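Local coordinates for putative branched-chain amino acid ABC transporter, periplasmic branched-chain amino acid-binding protein (Pseudomonas protegens Pf-5, PDB 4RU0) that probably binds a branched-chain amino acid or related small solute in the periplasm and delivers it to an ABC importer, at residues Y158-Q170 / I414-K428. Residues are numbered along the deposited sequence; the frame is centred on the assembly and turned at random.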
loop_
_atom_site.group_PDB
_atom_site.type_symbol
_atom_site.label_atom_id
_atom_site.label_comp_id
_atom_site.label_asym_id
_atom_site.label_seq_id
_atom_site.Cartn_x
_atom_site.Cartn_y
_atom_site.Cartn_z
ATOM N N TYR A 158 -10.973 -1.708 -0.507
ATOM C CA TYR A 158 -12.085 -2.631 -0.730
ATOM C C TYR A 158 -11.610 -4.068 -0.553
ATOM O O TYR A 158 -12.222 -4.843 0.179
ATOM C CB TYR A 158 -12.703 -2.445 -2.118
ATOM C CG TYR A 158 -13.724 -1.332 -2.193
ATOM C CD1 TYR A 158 -13.653 -0.237 -1.343
ATOM C CD2 TYR A 158 -14.764 -1.376 -3.115
ATOM C CE1 TYR A 158 -14.583 0.787 -1.414
ATOM C CE2 TYR A 158 -15.701 -0.357 -3.192
ATOM C CZ TYR A 158 -15.607 0.721 -2.335
ATOM O OH TYR A 158 -16.529 1.745 -2.396
ATOM N N SER A 159 -10.514 -4.420 -1.220
ATOM C CA SER A 159 -9.934 -5.751 -1.068
ATOM C C SER A 159 -9.487 -6.009 0.366
ATOM O O SER A 159 -9.597 -7.123 0.859
ATOM C CB SER A 159 -8.747 -5.936 -2.014
ATOM O OG SER A 159 -9.154 -5.869 -3.364
ATOM N N GLU A 160 -8.971 -4.972 1.023
ATOM C CA GLU A 160 -8.491 -5.107 2.391
ATOM C C GLU A 160 -9.625 -5.555 3.303
ATOM O O GLU A 160 -9.436 -6.421 4.158
ATOM C CB GLU A 160 -7.896 -3.801 2.908
ATOM C CG GLU A 160 -7.163 -3.971 4.233
ATOM C CD GLU A 160 -6.828 -2.647 4.893
ATOM O OE1 GLU A 160 -7.541 -1.649 4.639
ATOM O OE2 GLU A 160 -5.853 -2.606 5.672
ATOM N N ALA A 161 -10.803 -4.971 3.103
ATOM C CA ALA A 161 -11.986 -5.360 3.854
ATOM C C ALA A 161 -12.242 -6.848 3.683
ATOM O O ALA A 161 -12.445 -7.563 4.664
ATOM C CB ALA A 161 -13.197 -4.554 3.407
ATOM N N SER A 162 -12.208 -7.313 2.438
ATOM C CA SER A 162 -12.438 -8.726 2.157
ATOM C C SER A 162 -11.415 -9.629 2.851
ATOM O O SER A 162 -11.793 -10.610 3.478
ATOM C CB SER A 162 -12.423 -8.985 0.655
ATOM O OG SER A 162 -12.793 -10.326 0.372
ATOM N N THR A 163 -10.129 -9.296 2.739
ATOM C CA THR A 163 -9.084 -10.084 3.399
ATOM C C THR A 163 -9.245 -10.060 4.918
ATOM O O THR A 163 -9.013 -11.068 5.589
ATOM C CB THR A 163 -7.664 -9.589 3.051
ATOM O OG1 THR A 163 -7.443 -8.299 3.629
ATOM C CG2 THR A 163 -7.477 -9.502 1.561
ATOM N N LEU A 164 -9.633 -8.906 5.457
ATOM C CA LEU A 164 -9.903 -8.778 6.884
ATOM C C LEU A 164 -10.971 -9.788 7.295
ATOM O O LEU A 164 -10.790 -10.538 8.252
ATOM C CB LEU A 164 -10.344 -7.348 7.232
ATOM C CG LEU A 164 -10.661 -6.949 8.689
ATOM C CD1 LEU A 164 -12.135 -7.151 9.029
ATOM C CD2 LEU A 164 -9.757 -7.694 9.681
ATOM N N VAL A 165 -12.073 -9.818 6.552
ATOM C CA VAL A 165 -13.170 -10.739 6.834
ATOM C C VAL A 165 -12.744 -12.196 6.623
ATOM O O VAL A 165 -13.099 -13.081 7.402
ATOM C CB VAL A 165 -14.401 -10.410 5.959
ATOM C CG1 VAL A 165 -15.387 -11.565 5.950
ATOM C CG2 VAL A 165 -15.071 -9.126 6.446
ATOM N N ASN A 166 -11.955 -12.440 5.585
ATOM C CA ASN A 166 -11.508 -13.794 5.291
ATOM C C ASN A 166 -10.577 -14.343 6.367
ATOM O O ASN A 166 -10.569 -15.548 6.636
ATOM C CB ASN A 166 -10.828 -13.850 3.928
ATOM C CG ASN A 166 -11.806 -13.673 2.795
ATOM O OD1 ASN A 166 -13.017 -13.709 3.010
ATOM N ND2 ASN A 166 -11.294 -13.480 1.579
ATOM N N TYR A 167 -9.798 -13.460 6.984
ATOM C CA TYR A 167 -8.936 -13.871 8.079
ATOM C C TYR A 167 -9.759 -14.168 9.329
ATOM O O TYR A 167 -9.497 -15.149 10.025
ATOM C CB TYR A 167 -7.883 -12.807 8.378
ATOM C CG TYR A 167 -7.016 -13.158 9.566
ATOM C CD1 TYR A 167 -6.040 -14.145 9.471
ATOM C CD2 TYR A 167 -7.177 -12.510 10.785
ATOM C CE1 TYR A 167 -5.248 -14.475 10.553
ATOM C CE2 TYR A 167 -6.389 -12.831 11.874
ATOM C CZ TYR A 167 -5.427 -13.816 11.755
ATOM O OH TYR A 167 -4.638 -14.138 12.836
ATOM N N ILE A 168 -10.748 -13.318 9.606
ATOM C CA ILE A 168 -11.678 -13.552 10.708
ATOM C C ILE A 168 -12.306 -14.941 10.573
ATOM O O ILE A 168 -12.337 -15.715 11.531
ATOM C CB ILE A 168 -12.818 -12.502 10.754
ATOM C CG1 ILE A 168 -12.274 -11.073 10.848
ATOM C CG2 ILE A 168 -13.759 -12.794 11.911
ATOM C CD1 ILE A 168 -11.571 -10.749 12.118
ATOM N N ALA A 169 -12.800 -15.238 9.373
ATOM C CA ALA A 169 -13.454 -16.510 9.072
ATOM C C ALA A 169 -12.507 -17.686 9.277
ATOM O O ALA A 169 -12.903 -18.740 9.769
ATOM C CB ALA A 169 -13.985 -16.508 7.642
ATOM N N GLN A 170 -11.250 -17.494 8.894
ATOM C CA GLN A 170 -10.224 -18.507 9.096
ATOM C C GLN A 170 -10.027 -18.727 10.596
ATOM O O GLN A 170 -9.852 -19.855 11.053
ATOM C CB GLN A 170 -8.922 -18.078 8.417
ATOM C CG GLN A 170 -7.722 -18.981 8.653
ATOM C CD GLN A 170 -6.584 -18.673 7.685
ATOM O OE1 GLN A 170 -6.751 -18.769 6.467
ATOM N NE2 GLN A 170 -5.426 -18.296 8.222
ATOM N N ILE A 414 -3.488 -13.949 2.819
ATOM C CA ILE A 414 -4.933 -14.079 2.807
ATOM C C ILE A 414 -5.499 -13.345 1.594
ATOM O O ILE A 414 -5.468 -12.115 1.541
ATOM C CB ILE A 414 -5.564 -13.498 4.090
ATOM C CG1 ILE A 414 -4.815 -13.990 5.334
ATOM C CG2 ILE A 414 -7.047 -13.822 4.156
ATOM C CD1 ILE A 414 -4.886 -15.484 5.550
ATOM N N ALA A 415 -6.012 -14.091 0.622
ATOM C CA ALA A 415 -6.558 -13.485 -0.591
ATOM C C ALA A 415 -7.955 -12.905 -0.358
ATOM O O ALA A 415 -8.750 -13.465 0.397
ATOM C CB ALA A 415 -6.596 -14.506 -1.719
ATOM N N ALA A 416 -8.247 -11.786 -1.017
ATOM C CA ALA A 416 -9.576 -11.176 -0.971
ATOM C C ALA A 416 -10.511 -11.822 -1.980
ATOM O O ALA A 416 -10.063 -12.383 -2.981
ATOM C CB ALA A 416 -9.490 -9.689 -1.242
ATOM N N ASP A 417 -11.810 -11.731 -1.719
ATOM C CA ASP A 417 -12.808 -12.176 -2.683
ATOM C C ASP A 417 -13.129 -11.021 -3.626
ATOM O O ASP A 417 -14.177 -10.379 -3.514
ATOM C CB ASP A 417 -14.070 -12.667 -1.979
ATOM C CG ASP A 417 -14.979 -13.461 -2.899
ATOM O OD1 ASP A 417 -14.682 -13.556 -4.111
ATOM O OD2 ASP A 417 -16.003 -13.983 -2.410
ATOM N N ARG A 418 -12.213 -10.755 -4.548
ATOM C CA ARG A 418 -12.332 -9.587 -5.403
ATOM C C ARG A 418 -13.496 -9.711 -6.384
ATOM O O ARG A 418 -14.086 -8.708 -6.780
ATOM C CB ARG A 418 -11.021 -9.355 -6.147
ATOM C CG ARG A 418 -9.884 -8.941 -5.230
ATOM C CD ARG A 418 -8.547 -9.378 -5.780
ATOM N NE ARG A 418 -8.280 -8.759 -7.064
ATOM C CZ ARG A 418 -7.353 -9.173 -7.919
ATOM N NH1 ARG A 418 -6.596 -10.227 -7.633
ATOM N NH2 ARG A 418 -7.193 -8.533 -9.066
ATOM N N ALA A 419 -13.829 -10.940 -6.765
ATOM C CA ALA A 419 -14.968 -11.179 -7.646
ATOM C C ALA A 419 -16.256 -10.719 -6.970
ATOM O O ALA A 419 -17.124 -10.111 -7.602
ATOM C CB ALA A 419 -15.058 -12.648 -8.021
ATOM N N LEU A 420 -16.365 -11.003 -5.678
ATOM C CA LEU A 420 -17.536 -10.627 -4.903
ATOM C C LEU A 420 -17.712 -9.108 -4.819
ATOM O O LEU A 420 -18.832 -8.601 -4.866
ATOM C CB LEU A 420 -17.436 -11.225 -3.501
ATOM C CG LEU A 420 -18.548 -10.898 -2.509
ATOM C CD1 LEU A 420 -19.894 -11.312 -3.076
ATOM C CD2 LEU A 420 -18.275 -11.601 -1.189
ATOM N N LEU A 421 -16.598 -8.389 -4.703
ATOM C CA LEU A 421 -16.623 -6.932 -4.550
ATOM C C LEU A 421 -16.711 -6.170 -5.870
ATOM O O LEU A 421 -17.055 -4.987 -5.884
ATOM C CB LEU A 421 -15.378 -6.458 -3.807
ATOM C CG LEU A 421 -15.131 -7.005 -2.412
ATOM C CD1 LEU A 421 -13.724 -6.628 -1.970
ATOM C CD2 LEU A 421 -16.168 -6.461 -1.448
ATOM N N ARG A 422 -16.391 -6.846 -6.969
ATOM C CA ARG A 422 -16.287 -6.202 -8.280
ATOM C C ARG A 422 -17.508 -5.359 -8.703
ATOM O O ARG A 422 -17.333 -4.316 -9.330
ATOM C CB ARG A 422 -15.997 -7.257 -9.352
ATOM C CG ARG A 422 -15.704 -6.677 -10.731
ATOM C CD ARG A 422 -14.358 -5.958 -10.776
ATOM N NE ARG A 422 -14.285 -5.031 -11.900
ATOM C CZ ARG A 422 -13.163 -4.502 -12.383
ATOM N NH1 ARG A 422 -11.985 -4.808 -11.850
ATOM N NH2 ARG A 422 -13.222 -3.665 -13.414
ATOM N N PRO A 423 -18.741 -5.798 -8.377
ATOM C CA PRO A 423 -19.855 -4.918 -8.758
ATOM C C PRO A 423 -19.816 -3.537 -8.096
ATOM O O PRO A 423 -20.241 -2.561 -8.712
ATOM C CB PRO A 423 -21.087 -5.706 -8.301
ATOM C CG PRO A 423 -20.662 -7.127 -8.406
ATOM C CD PRO A 423 -19.224 -7.129 -7.962
ATOM N N LEU A 424 -19.314 -3.456 -6.868
ATOM C CA LEU A 424 -19.162 -2.169 -6.198
ATOM C C LEU A 424 -18.159 -1.298 -6.932
ATOM O O LEU A 424 -18.349 -0.092 -7.084
ATOM C CB LEU A 424 -18.714 -2.354 -4.748
ATOM C CG LEU A 424 -19.741 -2.978 -3.810
ATOM C CD1 LEU A 424 -19.194 -3.013 -2.391
ATOM C CD2 LEU A 424 -21.034 -2.192 -3.876
ATOM N N ILE A 425 -17.076 -1.921 -7.376
ATOM C CA ILE A 425 -16.052 -1.212 -8.120
ATOM C C ILE A 425 -16.585 -0.750 -9.475
ATOM O O ILE A 425 -16.451 0.426 -9.824
ATOM C CB ILE A 425 -14.806 -2.084 -8.309
ATOM C CG1 ILE A 425 -14.048 -2.185 -6.982
ATOM C CG2 ILE A 425 -13.922 -1.533 -9.432
ATOM C CD1 ILE A 425 -12.693 -2.819 -7.101
ATOM N N ASP A 426 -17.195 -1.665 -10.228
ATOM C CA ASP A 426 -17.773 -1.317 -11.525
ATOM C C ASP A 426 -18.742 -0.145 -11.397
ATOM O O ASP A 426 -18.702 0.794 -12.192
ATOM C CB ASP A 426 -18.489 -2.516 -12.149
ATOM C CG ASP A 426 -17.526 -3.571 -12.673
ATOM O OD1 ASP A 426 -16.356 -3.235 -12.950
ATOM O OD2 ASP A 426 -17.945 -4.740 -12.816
ATOM N N GLU A 427 -19.597 -0.200 -10.380
ATOM C CA GLU A 427 -20.565 0.864 -10.132
ATOM C C GLU A 427 -19.891 2.208 -9.872
ATOM O O GLU A 427 -20.245 3.222 -10.473
ATOM C CB GLU A 427 -21.456 0.509 -8.943
ATOM C CG GLU A 427 -22.393 1.641 -8.541
ATOM C CD GLU A 427 -22.567 1.753 -7.038
ATOM O OE1 GLU A 427 -23.026 0.773 -6.408
ATOM O OE2 GLU A 427 -22.244 2.829 -6.486
ATOM N N LYS A 428 -18.922 2.203 -8.966
ATOM C CA LYS A 428 -18.242 3.422 -8.555
ATOM C C LYS A 428 -17.477 4.056 -9.723
ATOM O O LYS A 428 -17.528 5.268 -9.922
ATOM C CB LYS A 428 -17.302 3.115 -7.387
ATOM C CG LYS A 428 -16.797 4.337 -6.636
ATOM C CD LYS A 428 -16.234 3.927 -5.273
ATOM C CE LYS A 428 -15.802 5.131 -4.448
ATOM N NZ LYS A 428 -15.481 4.724 -3.047
#
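Y158, S162 and N166 line the side of helix 157-172 that meets the last strand-to-helix connection in one α/β lobe of this type I periplasmic binding fold. The chain leaves strand 407-415 at I414 and A415, turns at A416 and D417, and starts helix 418-435. Residues 158-170 and 418-428 run nearly antiparallel, with their axes at 147°. Two polar side chains grip the turn. S162 OG accepts from D417 N at 2.7 Å, a nearly straight bond (163°). OG reaches it because it lies anti to the S162 backbone N (chi1 -173°). N166 ND2 donates to A415 O at 2.8 Å, and the bond lies in both the amide plane and the carbonyl plane. Between them A416 CB fits against S159 O and T163 CG2. D417 is also the N-cap of the new helix, with a weak bond from L420 N to its OD1.

Beyond the turn, the Y158 side chain is a knob among L421, L424, I425 and K428. Its CE2 meets L424 CB at 3.9 Å and its CD2 meets I425 CG1 at 4.0 Å. The extended K428 chain brings NZ to Y158 OH, where it donates at 3.2 Å. NZ also has a weak, long ion pair with E195. An alanine at Y158 would remove the ring and hydroxyl, which would probably leave a gap among L421, L424 and I425 and cost K428 NZ an acceptor. At the other end, I414 CG2 lies 3.8 Å from N166 CB, and I414 CD1 comes to the edge of the Y167 ring.

Strand 407-415 is an outermost strand of the mixed sheet and pairs with strand 396-402. Helix 157-172 also packs on strands 237-241 and 264-266 through L164 and I168, while P199 of helix 197-207 touches Y158 and L421.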